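Local coordinates for molybdopterin-guanine dinucleotide biosynthesis protein A (MobA) (Archaeoglobus fulgidus, PDB 3NGW), which probably transfers a guanosine monophosphate unit from GTP to molybdopterin in molybdenum cofactor biosynthesis, as MobA nucleotidyltransferases do, at residues Asp92-His103 with Phe169-Asn180. Sequence-based numbering, arbitrary orientation.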
ATOM      1  N   ASP A  92      -1.475  -6.488   1.363  1.00 40.83           N
ATOM      2  CA  ASP A  92      -2.405  -7.071   2.323  1.00 43.57           C
ATOM      3  C   ASP A  92      -3.856  -6.867   1.903  1.00 43.19           C
ATOM      4  O   ASP A  92      -4.753  -7.548   2.398  1.00 49.93           O
ATOM      5  CB  ASP A  92      -2.198  -6.464   3.715  1.00 47.20           C
ATOM      6  CG  ASP A  92      -0.760  -6.564   4.194  1.00 55.68           C
ATOM      7  OD1 ASP A  92       0.138  -5.983   3.541  1.00 55.90           O
ATOM      8  OD2 ASP A  92      -0.522  -7.218   5.231  1.00 61.00           O
HETATM    9  N   MSE A  93      -4.087  -5.919   1.003  1.00 38.19           N
HETATM   10  CA  MSE A  93      -5.428  -5.635   0.500  1.00 40.39           C
HETATM   11  C   MSE A  93      -5.463  -6.037  -0.981  1.00 36.83           C
HETATM   12  O   MSE A  93      -5.173  -5.226  -1.858  1.00 39.90           O
HETATM   13  CB  MSE A  93      -5.731  -4.140   0.668  1.00 33.01           C
HETATM   14  CG  MSE A  93      -5.926  -3.715   2.118  1.00 38.88           C
HETATM   15 SE   MSE A  93      -6.008  -1.796   2.423  1.00 55.12          SE
HETATM   16  CE  MSE A  93      -4.190  -1.505   3.040  1.00 44.57           C
ATOM     17  N   PRO A  94      -5.814  -7.298  -1.273  1.00 31.00           N
ATOM     18  CA  PRO A  94      -5.873  -7.801  -2.649  1.00 37.51           C
ATOM     19  C   PRO A  94      -7.124  -7.449  -3.446  1.00 42.26           C
ATOM     20  O   PRO A  94      -7.162  -7.675  -4.654  1.00 38.79           O
ATOM     21  CB  PRO A  94      -5.753  -9.299  -2.457  1.00 31.17           C
ATOM     22  CG  PRO A  94      -6.605  -9.497  -1.253  1.00 31.37           C
ATOM     23  CD  PRO A  94      -6.107  -8.388  -0.327  1.00 32.75           C
ATOM     24  N   PHE A  95      -8.141  -6.906  -2.782  1.00 38.92           N
ATOM     25  CA  PHE A  95      -9.384  -6.562  -3.463  1.00 34.04           C
ATOM     26  C   PHE A  95      -9.556  -5.082  -3.744  1.00 42.58           C
ATOM     27  O   PHE A  95     -10.658  -4.645  -4.066  1.00 42.13           O
ATOM     28  CB  PHE A  95     -10.577  -7.054  -2.648  1.00 42.14           C
ATOM     29  CG  PHE A  95     -10.522  -8.511  -2.335  1.00 43.24           C
ATOM     30  CD1 PHE A  95     -10.353  -9.443  -3.355  1.00 41.94           C
ATOM     31  CD2 PHE A  95     -10.616  -8.956  -1.022  1.00 44.37           C
ATOM     32  CE1 PHE A  95     -10.285 -10.803  -3.076  1.00 45.54           C
ATOM     33  CE2 PHE A  95     -10.551 -10.310  -0.728  1.00 50.45           C
ATOM     34  CZ  PHE A  95     -10.380 -11.238  -1.759  1.00 54.43           C
ATOM     35  N   VAL A  96      -8.476  -4.314  -3.628  1.00 38.59           N
ATOM     36  CA  VAL A  96      -8.555  -2.886  -3.871  1.00 34.78           C
ATOM     37  C   VAL A  96      -9.108  -2.583  -5.248  1.00 38.97           C
ATOM     38  O   VAL A  96      -8.743  -3.226  -6.228  1.00 36.92           O
ATOM     39  CB  VAL A  96      -7.187  -2.209  -3.748  1.00 37.68           C
ATOM     40  CG1 VAL A  96      -7.284  -0.774  -4.242  1.00 32.62           C
ATOM     41  CG2 VAL A  96      -6.723  -2.236  -2.298  1.00 33.35           C
ATOM     42  N   LYS A  97     -10.000  -1.599  -5.307  1.00 39.77           N
ATOM     43  CA  LYS A  97     -10.602  -1.190  -6.566  1.00 43.84           C
ATOM     44  C   LYS A  97      -9.862  -0.005  -7.170  1.00 43.86           C
ATOM     45  O   LYS A  97      -9.728   1.048  -6.546  1.00 41.43           O
ATOM     46  CB  LYS A  97     -12.083  -0.858  -6.370  1.00 42.49           C
ATOM     47  CG  LYS A  97     -12.969  -2.084  -6.521  1.00 36.35           C
ATOM     48  CD  LYS A  97     -14.448  -1.758  -6.486  1.00 47.10           C
ATOM     49  CE  LYS A  97     -15.235  -2.753  -7.349  1.00 64.60           C
ATOM     50  NZ  LYS A  97     -14.881  -4.188  -7.058  1.00 66.09           N
ATOM     51  N   PRO A  98      -9.360  -0.175  -8.401  1.00 48.33           N
ATOM     52  CA  PRO A  98      -8.620   0.871  -9.113  1.00 42.14           C
ATOM     53  C   PRO A  98      -9.376   2.193  -9.150  1.00 41.59           C
ATOM     54  O   PRO A  98      -8.766   3.258  -9.119  1.00 45.81           O
ATOM     55  CB  PRO A  98      -8.421   0.264 -10.501  1.00 43.98           C
ATOM     56  CG  PRO A  98      -8.305  -1.209 -10.201  1.00 45.04           C
ATOM     57  CD  PRO A  98      -9.449  -1.400  -9.219  1.00 42.05           C
ATOM     58  N   GLU A  99     -10.701   2.117  -9.207  1.00 34.54           N
ATOM     59  CA  GLU A  99     -11.513   3.320  -9.236  1.00 39.94           C
ATOM     60  C   GLU A  99     -11.284   4.094  -7.948  1.00 40.00           C
ATOM     61  O   GLU A  99     -11.197   5.322  -7.968  1.00 40.18           O
ATOM     62  CB  GLU A  99     -13.005   2.990  -9.360  1.00 46.28           C
ATOM     63  CG  GLU A  99     -13.371   1.904 -10.387  1.00 69.40           C
ATOM     64  CD  GLU A  99     -13.096   0.487  -9.873  1.00 75.57           C
ATOM     65  OE1 GLU A  99     -11.936   0.027  -9.963  1.00 68.18           O
ATOM     66  OE2 GLU A  99     -14.046  -0.157  -9.366  1.00 80.56           O
ATOM     67  N   VAL A 100     -11.196   3.369  -6.831  1.00 34.96           N
ATOM     68  CA  VAL A 100     -10.972   3.985  -5.520  1.00 40.84           C
ATOM     69  C   VAL A 100      -9.625   4.705  -5.523  1.00 40.39           C
ATOM     70  O   VAL A 100      -9.525   5.869  -5.116  1.00 44.35           O
ATOM     71  CB  VAL A 100     -10.987   2.935  -4.361  1.00 39.55           C
ATOM     72  CG1 VAL A 100     -10.604   3.605  -3.044  1.00 41.10           C
ATOM     73  CG2 VAL A 100     -12.371   2.310  -4.230  1.00 28.47           C
ATOM     74  N   LEU A 101      -8.594   4.021  -6.015  1.00 39.25           N
ATOM     75  CA  LEU A 101      -7.254   4.602  -6.070  1.00 41.18           C
ATOM     76  C   LEU A 101      -7.215   5.831  -6.958  1.00 42.51           C
ATOM     77  O   LEU A 101      -6.678   6.872  -6.576  1.00 42.73           O
ATOM     78  CB  LEU A 101      -6.241   3.568  -6.571  1.00 40.87           C
ATOM     79  CG  LEU A 101      -5.715   2.588  -5.511  1.00 41.89           C
ATOM     80  CD1 LEU A 101      -4.889   1.502  -6.168  1.00 42.07           C
ATOM     81  CD2 LEU A 101      -4.877   3.349  -4.492  1.00 46.66           C
ATOM     82  N   GLU A 102      -7.782   5.703  -8.151  1.00 44.63           N
ATOM     83  CA  GLU A 102      -7.812   6.806  -9.098  1.00 41.60           C
ATOM     84  C   GLU A 102      -8.413   8.038  -8.409  1.00 31.33           C
ATOM     85  O   GLU A 102      -7.882   9.144  -8.507  1.00 38.88           O
ATOM     86  CB  GLU A 102      -8.644   6.412 -10.324  1.00 39.06           C
ATOM     87  CG  GLU A 102      -8.101   6.962 -11.630  1.00 60.40           C
ATOM     88  CD  GLU A 102      -7.457   5.898 -12.508  1.00 65.79           C
ATOM     89  OE1 GLU A 102      -6.475   6.228 -13.217  1.00 66.32           O
ATOM     90  OE2 GLU A 102      -7.942   4.740 -12.507  1.00 66.22           O
ATOM     91  N   HIS A 103      -9.514   7.840  -7.695  1.00 36.19           N
ATOM     92  CA  HIS A 103     -10.156   8.943  -6.996  1.00 34.48           C
ATOM     93  C   HIS A 103      -9.213   9.559  -5.959  1.00 44.48           C
ATOM     94  O   HIS A 103      -9.003  10.772  -5.946  1.00 42.38           O
ATOM     95  CB  HIS A 103     -11.436   8.459  -6.315  1.00 38.91           C
ATOM     96  CG  HIS A 103     -12.203   9.545  -5.628  1.00 51.33           C
ATOM     97  ND1 HIS A 103     -12.741  10.622  -6.302  1.00 56.22           N
ATOM     98  CD2 HIS A 103     -12.515   9.726  -4.323  1.00 50.29           C
ATOM     99  CE1 HIS A 103     -13.347  11.419  -5.442  1.00 54.56           C
ATOM    100  NE2 HIS A 103     -13.224  10.898  -4.233  1.00 55.76           N
ATOM    101  N   PHE A 169     -17.575   4.250  -5.438  1.00 54.80           N
ATOM    102  CA  PHE A 169     -16.582   3.564  -6.252  1.00 45.92           C
ATOM    103  C   PHE A 169     -16.441   2.136  -5.772  1.00 50.40           C
ATOM    104  O   PHE A 169     -16.011   1.264  -6.522  1.00 54.98           O
ATOM    105  CB  PHE A 169     -15.231   4.264  -6.134  1.00 47.35           C
ATOM    106  CG  PHE A 169     -15.263   5.714  -6.514  1.00 45.67           C
ATOM    107  CD1 PHE A 169     -15.526   6.099  -7.828  1.00 41.14           C
ATOM    108  CD2 PHE A 169     -15.007   6.699  -5.563  1.00 45.51           C
ATOM    109  CE1 PHE A 169     -15.528   7.447  -8.192  1.00 39.64           C
ATOM    110  CE2 PHE A 169     -15.008   8.048  -5.913  1.00 42.26           C
ATOM    111  CZ  PHE A 169     -15.267   8.426  -7.232  1.00 36.49           C
ATOM    112  N   ASP A 170     -16.803   1.909  -4.512  1.00 55.68           N
ATOM    113  CA  ASP A 170     -16.719   0.587  -3.905  1.00 54.74           C
ATOM    114  C   ASP A 170     -17.881   0.368  -2.941  1.00 49.03           C
ATOM    115  O   ASP A 170     -17.814   0.762  -1.777  1.00 55.43           O
ATOM    116  CB  ASP A 170     -15.389   0.441  -3.163  1.00 49.77           C
ATOM    117  CG  ASP A 170     -15.152  -0.968  -2.665  1.00 46.93           C
ATOM    118  OD1 ASP A 170     -14.061  -1.221  -2.120  1.00 53.47           O
ATOM    119  OD2 ASP A 170     -16.050  -1.822  -2.816  1.00 58.10           O
ATOM    120  N   LYS A 171     -18.942  -0.262  -3.442  1.00 55.49           N
ATOM    121  CA  LYS A 171     -20.156  -0.545  -2.670  1.00 62.23           C
ATOM    122  C   LYS A 171     -19.937  -1.037  -1.243  1.00 61.02           C
ATOM    123  O   LYS A 171     -20.444  -0.442  -0.292  1.00 63.11           O
ATOM    124  CB  LYS A 171     -21.019  -1.576  -3.411  1.00 70.35           C
ATOM    125  CG  LYS A 171     -22.036  -0.998  -4.398  1.00 75.57           C
ATOM    126  CD  LYS A 171     -23.391  -0.707  -3.731  1.00 77.11           C
ATOM    127  CE  LYS A 171     -24.097  -1.988  -3.263  1.00 74.29           C
ATOM    128  NZ  LYS A 171     -25.442  -1.726  -2.667  1.00 52.39           N
ATOM    129  N   GLU A 172     -19.197  -2.131  -1.102  1.00 57.27           N
ATOM    130  CA  GLU A 172     -18.943  -2.715   0.211  1.00 59.30           C
ATOM    131  C   GLU A 172     -17.585  -2.334   0.798  1.00 55.48           C
ATOM    132  O   GLU A 172     -17.163  -2.888   1.817  1.00 51.86           O
ATOM    133  CB  GLU A 172     -19.049  -4.235   0.116  1.00 64.33           C
ATOM    134  CG  GLU A 172     -20.326  -4.717  -0.553  1.00 76.29           C
ATOM    135  CD  GLU A 172     -20.235  -6.159  -1.032  1.00 94.66           C
ATOM    136  OE1 GLU A 172     -21.228  -6.657  -1.610  1.00104.33           O
ATOM    137  OE2 GLU A 172     -19.174  -6.797  -0.840  1.00 94.46           O
ATOM    138  N   LEU A 173     -16.908  -1.382   0.164  1.00 53.86           N
ATOM    139  CA  LEU A 173     -15.601  -0.940   0.629  1.00 45.74           C
ATOM    140  C   LEU A 173     -14.663  -2.132   0.808  1.00 42.88           C
ATOM    141  O   LEU A 173     -13.846  -2.161   1.729  1.00 45.42           O
ATOM    142  CB  LEU A 173     -15.739  -0.184   1.950  1.00 44.80           C
ATOM    143  CG  LEU A 173     -16.667   1.031   1.926  1.00 48.67           C
ATOM    144  CD1 LEU A 173     -16.681   1.668   3.294  1.00 43.57           C
ATOM    145  CD2 LEU A 173     -16.197   2.030   0.872  1.00 51.61           C
ATOM    146  N   ILE A 174     -14.789  -3.108  -0.084  1.00 45.39           N
ATOM    147  CA  ILE A 174     -13.971  -4.312  -0.051  1.00 43.49           C
ATOM    148  C   ILE A 174     -12.495  -3.960  -0.253  1.00 40.70           C
ATOM    149  O   ILE A 174     -11.611  -4.744   0.081  1.00 41.88           O
ATOM    150  CB  ILE A 174     -14.453  -5.325  -1.135  1.00 40.15           C
ATOM    151  CG1 ILE A 174     -13.815  -6.691  -0.901  1.00 38.97           C
ATOM    152  CG2 ILE A 174     -14.140  -4.798  -2.526  1.00 43.18           C
ATOM    153  CD1 ILE A 174     -14.209  -7.319   0.421  1.00 48.61           C
ATOM    154  N   SER A 175     -12.235  -2.767  -0.779  1.00 43.43           N
ATOM    155  CA  SER A 175     -10.868  -2.317  -1.014  1.00 44.01           C
ATOM    156  C   SER A 175     -10.052  -2.247   0.283  1.00 42.34           C
ATOM    157  O   SER A 175      -8.823  -2.312   0.254  1.00 34.86           O
ATOM    158  CB  SER A 175     -10.874  -0.929  -1.677  1.00 45.49           C
ATOM    159  OG  SER A 175     -11.500  -0.940  -2.943  1.00 39.10           O
ATOM    160  N   PHE A 176     -10.751  -2.126   1.410  1.00 38.70           N
ATOM    161  CA  PHE A 176     -10.125  -2.000   2.729  1.00 37.89           C
ATOM    162  C   PHE A 176      -9.921  -3.307   3.485  1.00 33.39           C
ATOM    163  O   PHE A 176      -9.372  -3.323   4.586  1.00 42.05           O
ATOM    164  CB  PHE A 176     -10.949  -1.024   3.572  1.00 33.26           C
ATOM    165  CG  PHE A 176     -10.898   0.384   3.064  1.00 33.00           C
ATOM    166  CD1 PHE A 176      -9.820   1.206   3.376  1.00 37.32           C
ATOM    167  CD2 PHE A 176     -11.879   0.866   2.206  1.00 35.80           C
ATOM    168  CE1 PHE A 176      -9.711   2.495   2.841  1.00 47.46           C
ATOM    169  CE2 PHE A 176     -11.784   2.150   1.665  1.00 38.17           C
ATOM    170  CZ  PHE A 176     -10.691   2.967   1.981  1.00 39.88           C
ATOM    171  N   PHE A 177     -10.360  -4.404   2.889  1.00 40.36           N
ATOM    172  CA  PHE A 177     -10.220  -5.709   3.504  1.00 33.56           C
ATOM    173  C   PHE A 177      -8.750  -6.115   3.553  1.00 38.50           C
ATOM    174  O   PHE A 177      -8.071  -6.177   2.529  1.00 36.86           O
ATOM    175  CB  PHE A 177     -11.048  -6.721   2.714  1.00 37.54           C
ATOM    176  CG  PHE A 177     -10.855  -8.137   3.147  1.00 45.23           C
ATOM    177  CD1 PHE A 177      -9.985  -8.973   2.464  1.00 47.84           C
ATOM    178  CD2 PHE A 177     -11.528  -8.635   4.250  1.00 44.24           C
ATOM    179  CE1 PHE A 177      -9.789 -10.284   2.877  1.00 56.83           C
ATOM    180  CE2 PHE A 177     -11.337  -9.943   4.665  1.00 36.37           C
ATOM    181  CZ  PHE A 177     -10.468 -10.768   3.979  1.00 49.46           C
ATOM    182  N   ASN A 178      -8.257  -6.386   4.757  1.00 36.87           N
ATOM    183  CA  ASN A 178      -6.868  -6.779   4.930  1.00 32.33           C
ATOM    184  C   ASN A 178      -6.739  -8.256   5.255  1.00 33.99           C
ATOM    185  O   ASN A 178      -7.630  -8.845   5.863  1.00 31.57           O
ATOM    186  CB  ASN A 178      -6.232  -5.961   6.062  1.00 36.58           C
ATOM    187  CG  ASN A 178      -5.768  -4.583   5.609  1.00 28.45           C
ATOM    188  OD1 ASN A 178      -4.612  -4.401   5.225  1.00 38.05           O
ATOM    189  ND2 ASN A 178      -6.670  -3.612   5.644  1.00 30.64           N
ATOM    190  N   ILE A 179      -5.626  -8.849   4.841  1.00 34.26           N
ATOM    191  CA  ILE A 179      -5.352 -10.248   5.135  1.00 29.41           C
ATOM    192  C   ILE A 179      -4.137 -10.329   6.048  1.00 31.85           C
ATOM    193  O   ILE A 179      -3.008 -10.136   5.597  1.00 32.04           O
ATOM    194  CB  ILE A 179      -5.020 -11.056   3.882  1.00 35.65           C
ATOM    195  CG1 ILE A 179      -6.210 -11.061   2.925  1.00 30.15           C
ATOM    196  CG2 ILE A 179      -4.634 -12.477   4.280  1.00 32.17           C
ATOM    197  CD1 ILE A 179      -5.980 -11.904   1.681  1.00 37.58           C
ATOM    198  N   ASN A 180      -4.361 -10.614   7.329  1.00 33.29           N
ATOM    199  CA  ASN A 180      -3.251 -10.710   8.278  1.00 31.19           C
ATOM    200  C   ASN A 180      -3.264 -11.982   9.124  1.00 35.86           C
ATOM    201  O   ASN A 180      -2.210 -12.467   9.530  1.00 35.89           O
ATOM    202  CB  ASN A 180      -3.249  -9.506   9.229  1.00 29.95           C
ATOM    203  CG  ASN A 180      -3.141  -8.177   8.500  1.00 40.13           C
ATOM    204  OD1 ASN A 180      -4.067  -7.759   7.803  1.00 33.70           O
ATOM    205  ND2 ASN A 180      -2.003  -7.504   8.656  1.00 33.19           N
TER
HETATM  206  O   HOH W   1      -8.736  -5.489   0.134  1.00 31.30           O
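Phe169 CE2 lies over one face of the His103 imidazole, toward its rim, with the planes 39° apart, while Glu99 O sits above a face of Phe169, offset from its centre. His103 swings its CG away from the backbone N (chi1 -177°), which brings its ring to Phe169 and lets NE2 bond to Tyr161 OH. With an alanine here, Phe169 would probably lose its flat partner and Tyr161 a hydrogen-bonding mate. Further along the contact, Pro94 CG rests over the centre of one Phe95 face, 3.9 Å above the plane, and Phe177 CD1 meets that ring at its edge, 3.5 Å from Phe95 CE2. Between the ring pairs, Ser175 OG accepts a 2.9 Å bond from Lys97 N at the helix N-cap and donates its own to Asp170 OD1 (2.7 Å), from above the carboxylate plane. That oxygen also takes Ser175 N. Ile179 N bonds to Asp92 O (2.9 Å), and a water accepts from Phe95 N. Asp92 OD2 makes a salt bridge with Lys18; Asn180 N bonds to Asp184 OD2, a calcium-binding residue. In this GT-A-type nucleotidyltransferase fold, the loop between strand 158-162 and helix 182-194 thus runs along the loop Asp92-Lys97 and the first turns of helix 98-111; Phe95 and Ile174 both touch Ile191 of helix 182-194, while Pro94 and Val96 touch helix 28-36.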